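PDB 3WKY: prophenoloxidase b, which probably hydroxylates monophenols and oxidises o-diphenols at a dinuclear type 3 copper centre, once converted from its proenzyme form. Local coordinates for residues 276-281 / 365-370; 423-428 / 594-599; 501-506 / 533-538. One frame throughout, in Å; residues are numbered along the deposited sequence.

Overall arrangement
Interaction 1 belongs to the copper-containing domain, while interactions 2 and 3 share the Ig-like domain on the opposite side of the chain's centre; the centre of interaction 1 lies about 49 Å from that of interaction 2 and about 47 Å from that of interaction 3. Segment 365-370 begins at the end of helix 356-365, which brings H357 and H361 to the Cu2-O2 cluster. Interactions 2 and 3 have centres about 8 Å apart and meet through neighbouring strands 588-598 and 501-509, where K502 N is 2.9 Å from T597 O and R504 N 2.9 Å from M595 O, both probable hydrogen bonds. Interaction 3 extends the larger sheet to its edge, and interaction 2 packs that sheet against the three-stranded one.

Interaction 1 (276-281 / 365-370); sequences DSTFFQ and GQSHDP. With EDO (1,2-ethanediol), chain M; EDO (1,2-ethanediol), chain K.
T278 and Q281, on an extended loop, lie against S367 and P370, where the chain leaves helix 356-365 through a type I turn from Q366 to D369. The methyl CG2 of T278 is anti to its backbone N and reaches S367, 3.4 Å from O and 3.6 Å from OG. The hydroxyls on both sides turn to other partners: S367 OG bonds L364 O, and T278 OG1 bonds Q275 O and also Q275 of the second subunit. The extended Q281 side chain runs beside its own loop, its NE2 donating to F279 O at 2.7 Å in a nearly straight bond (174°). The acceptor lies in the plane of the Q281 amide, whereas NE2 stands above the carbonyl plane of F279. This bond would hold the rotation of the amide, with OE1 3.4 Å from P370 CG. NE2 also donates to a water at 3.2 Å, and that water donates to S367 O at 2.7 Å. An alanine in place of Q281 would probably leave F279 O and the water without this donor and open a gap beside P370 CG. A 1,2-ethanediol, probably from the crystallisation liquor, accepts from F279 N and also bonds the water. At this subunit interface the two loops are thus joined by carbon-to-oxygen packing of T278 on S367 and Q281 on P370, with the Q281 amide and its bridging water as the polar link.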
loop_
_atom_site.group_PDB
_atom_site.type_symbol
_atom_site.label_atom_id
_atom_site.label_comp_id
_atom_site.label_asym_id
_atom_site.label_seq_id
_atom_site.Cartn_x
_atom_site.Cartn_y
_atom_site.Cartn_z
ATOM N N ASP A 276 -2.021 -12.743 -15.337
ATOM C CA ASP A 276 -1.151 -11.590 -15.098
ATOM C C ASP A 276 -1.191 -11.193 -13.615
ATOM O O ASP A 276 -2.225 -11.354 -12.938
ATOM C CB ASP A 276 -1.592 -10.380 -15.931
ATOM C CG ASP A 276 -1.326 -10.536 -17.424
ATOM O OD1 ASP A 276 -0.442 -11.314 -17.852
ATOM O OD2 ASP A 276 -1.999 -9.827 -18.195
ATOM N N SER A 277 -0.070 -10.669 -13.121
ATOM C CA SER A 277 0.026 -10.157 -11.748
ATOM C C SER A 277 -0.272 -11.212 -10.692
ATOM O O SER A 277 -1.076 -10.977 -9.792
ATOM C CB SER A 277 -0.898 -8.945 -11.547
ATOM O OG SER A 277 -0.631 -7.968 -12.542
ATOM N N THR A 278 0.391 -12.360 -10.800
ATOM C CA THR A 278 0.256 -13.430 -9.817
ATOM C C THR A 278 1.479 -13.429 -8.895
ATOM O O THR A 278 2.622 -13.343 -9.368
ATOM C CB THR A 278 0.117 -14.792 -10.539
ATOM O OG1 THR A 278 -1.121 -14.804 -11.270
ATOM C CG2 THR A 278 0.125 -15.954 -9.541
ATOM N N PHE A 279 1.249 -13.522 -7.589
ATOM C CA PHE A 279 2.354 -13.563 -6.630
ATOM C C PHE A 279 3.046 -14.923 -6.585
ATOM O O PHE A 279 2.417 -15.975 -6.745
ATOM C CB PHE A 279 1.884 -13.195 -5.212
ATOM C CG PHE A 279 1.555 -11.732 -5.035
ATOM C CD1 PHE A 279 2.540 -10.828 -4.644
ATOM C CD2 PHE A 279 0.258 -11.266 -5.241
ATOM C CE1 PHE A 279 2.241 -9.480 -4.467
ATOM C CE2 PHE A 279 -0.044 -9.920 -5.079
ATOM C CZ PHE A 279 0.947 -9.025 -4.693
ATOM N N PHE A 280 4.359 -14.865 -6.364
ATOM C CA PHE A 280 5.214 -16.006 -6.053
ATOM C C PHE A 280 4.954 -16.300 -4.571
ATOM O O PHE A 280 5.311 -15.500 -3.695
ATOM C CB PHE A 280 6.652 -15.526 -6.302
ATOM C CG PHE A 280 7.744 -16.579 -6.174
ATOM C CD1 PHE A 280 8.062 -17.419 -7.241
ATOM C CD2 PHE A 280 8.537 -16.636 -5.025
ATOM C CE1 PHE A 280 9.127 -18.340 -7.137
ATOM C CE2 PHE A 280 9.590 -17.541 -4.909
ATOM C CZ PHE A 280 9.895 -18.396 -5.975
ATOM N N GLN A 281 4.306 -17.431 -4.283
ATOM C CA GLN A 281 3.799 -17.684 -2.926
ATOM C C GLN A 281 4.266 -19.005 -2.343
ATOM O O GLN A 281 4.588 -19.932 -3.086
ATOM C CB GLN A 281 2.272 -17.687 -2.931
ATOM C CG GLN A 281 1.646 -16.384 -3.363
ATOM C CD GLN A 281 0.271 -16.601 -3.957
ATOM O OE1 GLN A 281 -0.697 -16.804 -3.218
ATOM N NE2 GLN A 281 0.180 -16.602 -5.300
ATOM N N GLY A 365 5.162 -22.696 -11.166
ATOM C CA GLY A 365 4.220 -23.594 -11.809
ATOM C C GLY A 365 2.958 -23.817 -10.980
ATOM O O GLY A 365 1.920 -24.201 -11.522
ATOM N N GLN A 366 3.028 -23.572 -9.673
ATOM C CA GLN A 366 1.863 -23.795 -8.802
ATOM C C GLN A 366 1.253 -22.497 -8.286
ATOM O O GLN A 366 0.354 -22.515 -7.433
ATOM C CB GLN A 366 2.240 -24.667 -7.604
ATOM C CG GLN A 366 2.733 -26.067 -7.960
ATOM C CD GLN A 366 1.648 -26.967 -8.531
ATOM O OE1 GLN A 366 0.493 -26.565 -8.680
ATOM N NE2 GLN A 366 2.023 -28.198 -8.857
ATOM N N SER A 367 1.726 -21.369 -8.807
ATOM C CA SER A 367 1.316 -20.061 -8.283
ATOM C C SER A 367 -0.158 -19.685 -8.510
ATOM O O SER A 367 -0.674 -18.761 -7.871
ATOM C CB SER A 367 2.254 -18.952 -8.787
ATOM O OG SER A 367 2.217 -18.837 -10.199
ATOM N N HIS A 368 -0.837 -20.406 -9.398
ATOM C CA HIS A 368 -2.274 -20.212 -9.611
ATOM C C HIS A 368 -3.089 -20.829 -8.484
ATOM O O HIS A 368 -4.272 -20.514 -8.339
ATOM C CB HIS A 368 -2.694 -20.890 -10.916
ATOM C CG HIS A 368 -2.464 -22.367 -10.903
ATOM N ND1 HIS A 368 -1.206 -22.923 -11.003
ATOM C CD2 HIS A 368 -3.323 -23.404 -10.735
ATOM C CE1 HIS A 368 -1.300 -24.239 -10.920
ATOM N NE2 HIS A 368 -2.572 -24.556 -10.758
ATOM N N ASP A 369 -2.474 -21.731 -7.715
ATOM C CA ASP A 369 -3.166 -22.441 -6.613
ATOM C C ASP A 369 -2.120 -22.982 -5.619
ATOM O O ASP A 369 -1.953 -24.197 -5.474
ATOM C CB ASP A 369 -4.028 -23.567 -7.217
ATOM C CG ASP A 369 -4.818 -24.359 -6.176
ATOM O OD1 ASP A 369 -5.077 -23.853 -5.065
ATOM O OD2 ASP A 369 -5.178 -25.510 -6.488
ATOM N N PRO A 370 -1.383 -22.072 -4.948
ATOM C CA PRO A 370 -0.201 -22.478 -4.175
ATOM C C PRO A 370 -0.496 -23.225 -2.881
ATOM O O PRO A 370 0.412 -23.874 -2.353
ATOM C CB PRO A 370 0.493 -21.141 -3.862
ATOM C CG PRO A 370 -0.638 -20.148 -3.825
ATOM C CD PRO A 370 -1.567 -20.609 -4.944
HETATM C C1 EDO M . -2.640 -13.143 -7.050
HETATM O O1 EDO M . -1.514 -13.954 -6.694
HETATM C C2 EDO M . -3.414 -13.779 -8.204
HETATM O O2 EDO M . -3.988 -15.042 -7.830
HETATM C C1 EDO K . -4.868 -10.139 -10.097
HETATM O O1 EDO K . -6.074 -9.561 -10.617
HETATM C C2 EDO K . -4.786 -11.614 -10.488
HETATM O O2 EDO K . -4.638 -11.758 -11.913
HETATM O O HOH W 1 -2.617 -17.314 -6.756
#

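Interaction 2 (423-428 / 594-599); sequences ITVLNV and VMATDV. With NAG (2-acetamido-2-deoxy-beta-D-glucopyranose), chain I; NAG (2-acetamido-2-deoxy-beta-D-glucopyranose), chain E.
Between I423, V425 and V428 on one strand and V594 and A596 on the other no aromatic ring intervenes; the flat groups are the D598 carboxylate, at one end of the contact, and the N427 amide, which belongs to strand 424-428 but does not reach 594-599. D598 OD1 accepts from a water at 2.9 Å and from N422 N. N427 ND2 is bonded covalently to C1 of an N-acetylglucosamine, while its OD1 accepts from V428 N at 2.9 Å, a bent bond (136°) with the donor tilted from the plane of the amide carbonyl.

The centre is apolar. Strands 424-428 and 594-598 run nearly antiparallel at 152°, with axes 7.2 Å apart at their closest, and no direct hydrogen bond links them. The methyl of A596 touches two side chains: V425 CG2 at 3.8 Å and I423 CG2 at 4.1 Å. The I423 side chain then leads away, toward M501 and V491. V425 has CG1 anti to its backbone N (chi1 178°), and its two methyls divide their contacts, CG2 meeting A596 and CG1 lying 4.4 Å from V594 CG1. Farther along, V428 and V594 pass alongside one another, pointing opposite ways, their CG2 methyls 3.8 Å apart, with M656 also packed on V428.

Polar linkage comes through the water near D598, which accepts from I423 N at 3.0 Å and donates to A596 O and D598 OD1, so both its protons are used. Strand 424-432 belongs to the three-stranded sheet and 588-598 to the larger one, a face-to-face packing consistent with the Ig-like domain. The chemistry implies an apolar patch of isoleucine, valine and alanine, with one bridging water and a second sugar at its D598 end.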
loop_
_atom_site.group_PDB
_atom_site.type_symbol
_atom_site.label_atom_id
_atom_site.label_comp_id
_atom_site.label_asym_id
_atom_site.label_seq_id
_atom_site.Cartn_x
_atom_site.Cartn_y
_atom_site.Cartn_z
ATOM N N ILE A 423 49.466 -18.467 -32.126
ATOM C CA ILE A 423 48.865 -18.234 -33.439
ATOM C C ILE A 423 48.273 -16.829 -33.528
ATOM O O ILE A 423 47.628 -16.373 -32.590
ATOM C CB ILE A 423 47.784 -19.286 -33.747
ATOM C CG1 ILE A 423 48.398 -20.685 -33.749
ATOM C CG2 ILE A 423 47.124 -19.009 -35.076
ATOM C CD1 ILE A 423 49.537 -20.835 -34.727
ATOM N N THR A 424 48.509 -16.151 -34.650
ATOM C CA THR A 424 47.973 -14.817 -34.912
ATOM C C THR A 424 46.717 -14.940 -35.767
ATOM O O THR A 424 46.699 -15.688 -36.741
ATOM C CB THR A 424 49.009 -13.941 -35.681
ATOM O OG1 THR A 424 50.099 -13.605 -34.814
ATOM C CG2 THR A 424 48.366 -12.657 -36.177
ATOM N N VAL A 425 45.651 -14.230 -35.408
ATOM C CA VAL A 425 44.476 -14.210 -36.270
ATOM C C VAL A 425 44.551 -13.001 -37.205
ATOM O O VAL A 425 44.656 -11.858 -36.746
ATOM C CB VAL A 425 43.164 -14.176 -35.450
ATOM C CG1 VAL A 425 41.959 -14.103 -36.377
ATOM C CG2 VAL A 425 43.077 -15.406 -34.564
ATOM N N LEU A 426 44.494 -13.249 -38.514
ATOM C CA LEU A 426 44.729 -12.194 -39.496
ATOM C C LEU A 426 43.457 -11.668 -40.138
ATOM O O LEU A 426 43.378 -10.495 -40.500
ATOM C CB LEU A 426 45.674 -12.688 -40.600
ATOM C CG LEU A 426 47.102 -13.001 -40.161
ATOM C CD1 LEU A 426 47.907 -13.589 -41.323
ATOM C CD2 LEU A 426 47.761 -11.746 -39.637
ATOM N N ASN A 427 42.469 -12.539 -40.309
ATOM C CA ASN A 427 41.262 -12.148 -41.019
ATOM C C ASN A 427 40.090 -13.062 -40.703
ATOM O O ASN A 427 40.269 -14.202 -40.258
ATOM C CB ASN A 427 41.504 -12.164 -42.527
ATOM C CG ASN A 427 40.704 -11.107 -43.256
ATOM O OD1 ASN A 427 39.815 -10.474 -42.679
ATOM N ND2 ASN A 427 41.009 -10.916 -44.540
ATOM N N VAL A 428 38.888 -12.556 -40.942
ATOM C CA VAL A 428 37.674 -13.314 -40.704
ATOM C C VAL A 428 36.691 -12.893 -41.775
ATOM O O VAL A 428 36.554 -11.699 -42.054
ATOM C CB VAL A 428 37.038 -12.982 -39.329
ATOM C CG1 VAL A 428 35.807 -13.837 -39.109
ATOM C CG2 VAL A 428 38.023 -13.181 -38.181
ATOM N N VAL A 594 36.535 -13.830 -32.450
ATOM C CA VAL A 594 37.304 -15.024 -32.806
ATOM C C VAL A 594 38.600 -15.073 -32.004
ATOM O O VAL A 594 39.374 -14.113 -32.015
ATOM C CB VAL A 594 37.673 -15.025 -34.318
ATOM C CG1 VAL A 594 38.478 -16.287 -34.681
ATOM C CG2 VAL A 594 36.424 -14.899 -35.177
ATOM N N MET A 595 38.845 -16.187 -31.316
ATOM C CA MET A 595 40.114 -16.370 -30.623
ATOM C C MET A 595 40.789 -17.692 -30.986
ATOM O O MET A 595 40.150 -18.748 -31.008
ATOM C CB MET A 595 39.924 -16.292 -29.109
ATOM C CG MET A 595 41.211 -16.431 -28.313
ATOM S SD MET A 595 40.864 -16.378 -26.537
ATOM C CE MET A 595 42.515 -16.335 -25.828
ATOM N N ALA A 596 42.082 -17.628 -31.290
ATOM C CA ALA A 596 42.871 -18.841 -31.512
ATOM C C ALA A 596 43.646 -19.134 -30.235
ATOM O O ALA A 596 44.475 -18.332 -29.794
ATOM C CB ALA A 596 43.830 -18.658 -32.697
ATOM N N THR A 597 43.376 -20.284 -29.631
ATOM C CA THR A 597 44.045 -20.603 -28.380
ATOM C C THR A 597 44.927 -21.835 -28.532
ATOM O O THR A 597 44.649 -22.733 -29.324
ATOM C CB THR A 597 43.029 -20.797 -27.240
ATOM O OG1 THR A 597 43.711 -20.920 -25.988
ATOM C CG2 THR A 597 42.231 -22.026 -27.487
ATOM N N ASP A 598 46.039 -21.840 -27.798
ATOM C CA ASP A 598 46.967 -22.963 -27.851
ATOM C C ASP A 598 46.312 -24.176 -27.203
ATOM O O ASP A 598 45.582 -24.040 -26.216
ATOM C CB ASP A 598 48.265 -22.635 -27.114
ATOM C CG ASP A 598 48.968 -21.405 -27.668
ATOM O OD1 ASP A 598 48.848 -21.127 -28.886
ATOM O OD2 ASP A 598 49.646 -20.719 -26.869
ATOM N N VAL A 599 46.544 -25.362 -27.755
ATOM C CA VAL A 599 46.007 -26.571 -27.126
ATOM C C VAL A 599 47.080 -27.268 -26.297
ATOM O O VAL A 599 47.891 -28.021 -26.834
ATOM C CB VAL A 599 45.427 -27.567 -28.145
ATOM C CG1 VAL A 599 44.794 -28.747 -27.422
ATOM C CG2 VAL A 599 44.400 -26.898 -29.023
HETATM C C1 NAG I . 40.103 -9.966 -45.135
HETATM C C2 NAG I . 41.066 -8.963 -45.762
HETATM C C3 NAG I . 40.290 -7.852 -46.460
HETATM C C4 NAG I . 39.174 -8.402 -47.345
HETATM C C5 NAG I . 38.413 -9.570 -46.717
HETATM C C6 NAG I . 37.514 -10.208 -47.776
HETATM C C7 NAG I . 43.215 -8.851 -44.649
HETATM C C8 NAG I . 44.086 -8.189 -43.620
HETATM N N2 NAG I . 41.962 -8.415 -44.755
HETATM O O3 NAG I . 41.182 -7.108 -47.261
HETATM O O4 NAG I . 38.245 -7.374 -47.612
HETATM O O5 NAG I . 39.294 -10.523 -46.154
HETATM O O6 NAG I . 37.950 -11.504 -48.128
HETATM O O7 NAG I . 43.656 -9.763 -45.349
HETATM C C1 NAG E . 53.740 -21.544 -27.724
HETATM C C2 NAG E . 53.383 -21.161 -26.276
HETATM C C3 NAG E . 53.998 -22.027 -25.169
HETATM C C4 NAG E . 54.470 -23.404 -25.620
HETATM C C5 NAG E . 55.188 -23.271 -26.946
HETATM C C6 NAG E . 55.799 -24.602 -27.372
HETATM C C7 NAG E . 53.015 -18.728 -26.177
HETATM C C8 NAG E . 53.603 -17.549 -26.897
HETATM N N2 NAG E . 53.809 -19.790 -26.027
HETATM O O3 NAG E . 53.042 -22.197 -24.145
HETATM O O4 NAG E . 55.348 -23.955 -24.664
HETATM O O5 NAG E . 54.226 -22.863 -27.885
HETATM O O6 NAG E . 54.795 -25.595 -27.378
HETATM O O7 NAG E . 51.859 -18.669 -25.759
HETATM O O HOH W 2 47.181 -19.260 -30.331
#

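Interaction 3 (501-506 / 533-538); sequences MKLRIF and FETDPI
K502 and L503 pair with E534 and F533 as the start of strand 501-509 runs antiparallel to the end of 528-534. L503 and F533 form the hydrogen-bonded pair, with L503 N to F533 O at 2.9 Å and F533 N to L503 O at 3.1 Å. K502 and E534 are the non-hydrogen-bonded pair, where K502 CA makes a CA-H...O contact with F533 O. The ladder gains one more rung beyond the strand end, T535 N donating to M501 O at 3.0 Å, almost straight at 174°.

On the face carrying L503 and F533, these two side chains lie side by side and point the same way. F533 CG sits between its backbone N and carbonyl carbon (chi1 69°), and the ring comes beside the leucine, CZ 3.6 Å from L503 CD1, the approach oblique. The same CD1 meets T535 CG2 at 3.9 Å, the two side chains crossing at about a right angle. The M501 side chain crosses that of T535 obliquely: its CG is 3.4 Å from T535 OG1 and 4.1 Å from I538 CG1. T535 OG1 donates to D536 O within its own segment. M501 N, by contrast, is buried without a partner in the model. On the other face, within 501-506, K502 CD lies on one face of the R504 guanidinium, offset toward its rim, and R504 NH1 is held in a salt bridge by D628.

Around the contact, R547 makes a cation-pi interaction with the F533 ring, and I545 of strand 541-548 packs on M501, L503 and I538. Strand 588-598 flanks 501-509 on its other side, bonding K502 through T597 and R504 through M595, which leaves 528-534 as the outermost strand of the larger sheet within this chain.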
loop_
_atom_site.group_PDB
_atom_site.type_symbol
_atom_site.label_atom_id
_atom_site.label_comp_id
_atom_site.label_asym_id
_atom_site.label_seq_id
_atom_site.Cartn_x
_atom_site.Cartn_y
_atom_site.Cartn_z
ATOM N N MET A 501 45.621 -25.707 -32.396
ATOM C CA MET A 501 44.867 -24.644 -31.760
ATOM C C MET A 501 43.385 -24.961 -31.675
ATOM O O MET A 501 42.870 -25.812 -32.411
ATOM C CB MET A 501 45.085 -23.336 -32.500
ATOM C CG MET A 501 44.570 -23.372 -33.887
ATOM S SD MET A 501 43.395 -22.045 -34.057
ATOM C CE MET A 501 43.959 -21.360 -35.598
ATOM N N LYS A 502 42.718 -24.284 -30.747
ATOM C CA LYS A 502 41.264 -24.337 -30.647
ATOM C C LYS A 502 40.720 -22.954 -31.020
ATOM O O LYS A 502 41.162 -21.941 -30.478
ATOM C CB LYS A 502 40.843 -24.743 -29.236
ATOM C CG LYS A 502 39.364 -24.488 -28.930
ATOM C CD LYS A 502 38.879 -25.363 -27.776
ATOM C CE LYS A 502 38.432 -26.720 -28.290
ATOM N NZ LYS A 502 37.987 -27.622 -27.190
ATOM N N LEU A 503 39.809 -22.910 -31.987
ATOM C CA LEU A 503 39.166 -21.659 -32.358
ATOM C C LEU A 503 37.925 -21.506 -31.474
ATOM O O LEU A 503 37.184 -22.465 -31.267
ATOM C CB LEU A 503 38.773 -21.669 -33.826
ATOM C CG LEU A 503 39.944 -21.386 -34.774
ATOM C CD1 LEU A 503 39.532 -21.625 -36.217
ATOM C CD2 LEU A 503 40.412 -19.950 -34.580
ATOM N N ARG A 504 37.728 -20.305 -30.941
ATOM C CA ARG A 504 36.598 -20.045 -30.048
ATOM C C ARG A 504 35.895 -18.846 -30.620
ATOM O O ARG A 504 36.469 -17.762 -30.689
ATOM C CB ARG A 504 37.121 -19.718 -28.659
ATOM C CG ARG A 504 37.968 -20.819 -28.058
ATOM C CD ARG A 504 38.569 -20.378 -26.759
ATOM N NE ARG A 504 39.463 -21.391 -26.220
ATOM C CZ ARG A 504 39.086 -22.396 -25.440
ATOM N NH1 ARG A 504 37.811 -22.522 -25.064
ATOM N NH2 ARG A 504 39.992 -23.264 -25.016
ATOM N N ILE A 505 34.651 -19.036 -31.042
ATOM C CA ILE A 505 33.937 -17.999 -31.773
ATOM C C ILE A 505 32.616 -17.695 -31.068
ATOM O O ILE A 505 31.851 -18.614 -30.796
ATOM C CB ILE A 505 33.667 -18.456 -33.203
ATOM C CG1 ILE A 505 35.020 -18.775 -33.872
ATOM C CG2 ILE A 505 32.904 -17.395 -33.966
ATOM C CD1 ILE A 505 34.984 -18.897 -35.372
ATOM N N PHE A 506 32.371 -16.419 -30.760
ATOM C CA PHE A 506 31.169 -16.029 -29.992
ATOM C C PHE A 506 30.471 -14.846 -30.653
ATOM O O PHE A 506 31.106 -14.054 -31.354
ATOM C CB PHE A 506 31.540 -15.674 -28.539
ATOM C CG PHE A 506 31.970 -16.856 -27.716
ATOM C CD1 PHE A 506 33.287 -17.290 -27.725
ATOM C CD2 PHE A 506 31.050 -17.546 -26.933
ATOM C CE1 PHE A 506 33.680 -18.393 -26.967
ATOM C CE2 PHE A 506 31.437 -18.642 -26.174
ATOM C CZ PHE A 506 32.754 -19.062 -26.186
ATOM N N PHE A 533 36.054 -25.326 -31.336
ATOM C CA PHE A 533 36.514 -26.617 -31.834
ATOM C C PHE A 533 38.030 -26.625 -32.040
ATOM O O PHE A 533 38.641 -25.562 -32.212
ATOM C CB PHE A 533 35.826 -26.913 -33.170
ATOM C CG PHE A 533 36.282 -26.019 -34.285
ATOM C CD1 PHE A 533 35.729 -24.755 -34.449
ATOM C CD2 PHE A 533 37.283 -26.430 -35.157
ATOM C CE1 PHE A 533 36.156 -23.918 -35.462
ATOM C CE2 PHE A 533 37.714 -25.600 -36.170
ATOM C CZ PHE A 533 37.154 -24.342 -36.323
ATOM N N GLU A 534 38.636 -27.813 -32.031
ATOM C CA GLU A 534 40.065 -27.919 -32.329
ATOM C C GLU A 534 40.307 -28.110 -33.825
ATOM O O GLU A 534 39.580 -28.830 -34.504
ATOM C CB GLU A 534 40.745 -29.042 -31.534
ATOM C CG GLU A 534 42.262 -29.102 -31.767
ATOM C CD GLU A 534 42.975 -30.121 -30.897
ATOM O OE1 GLU A 534 42.387 -30.569 -29.889
ATOM O OE2 GLU A 534 44.131 -30.472 -31.228
ATOM N N THR A 535 41.331 -27.442 -34.337
ATOM C CA THR A 535 41.685 -27.543 -35.748
ATOM C C THR A 535 42.690 -28.666 -35.963
ATOM O O THR A 535 43.221 -29.237 -35.002
ATOM C CB THR A 535 42.359 -26.261 -36.232
ATOM O OG1 THR A 535 43.617 -26.116 -35.560
ATOM C CG2 THR A 535 41.480 -25.047 -35.949
ATOM N N ASP A 536 42.951 -28.983 -37.227
ATOM C CA ASP A 536 44.125 -29.775 -37.566
ATOM C C ASP A 536 45.339 -28.944 -37.169
ATOM O O ASP A 536 45.249 -27.716 -37.104
ATOM C CB ASP A 536 44.165 -30.055 -39.072
ATOM C CG ASP A 536 42.991 -30.892 -39.545
ATOM O OD1 ASP A 536 42.580 -31.813 -38.805
ATOM O OD2 ASP A 536 42.484 -30.629 -40.656
ATOM N N PRO A 537 46.474 -29.603 -36.888
ATOM C CA PRO A 537 47.724 -28.871 -36.641
ATOM C C PRO A 537 47.996 -27.842 -37.741
ATOM O O PRO A 537 47.755 -28.122 -38.918
ATOM C CB PRO A 537 48.781 -29.975 -36.682
ATOM C CG PRO A 537 48.051 -31.192 -36.218
ATOM C CD PRO A 537 46.651 -31.062 -36.760
ATOM N N ILE A 538 48.464 -26.659 -37.352
ATOM C CA ILE A 538 48.717 -25.579 -38.295
ATOM C C ILE A 538 50.208 -25.565 -38.639
ATOM O O ILE A 538 51.050 -25.458 -37.747
ATOM C CB ILE A 538 48.334 -24.204 -37.676
ATOM C CG1 ILE A 538 46.892 -24.226 -37.152
ATOM C CG2 ILE A 538 48.490 -23.082 -38.686
ATOM C CD1 ILE A 538 45.861 -24.334 -38.242
#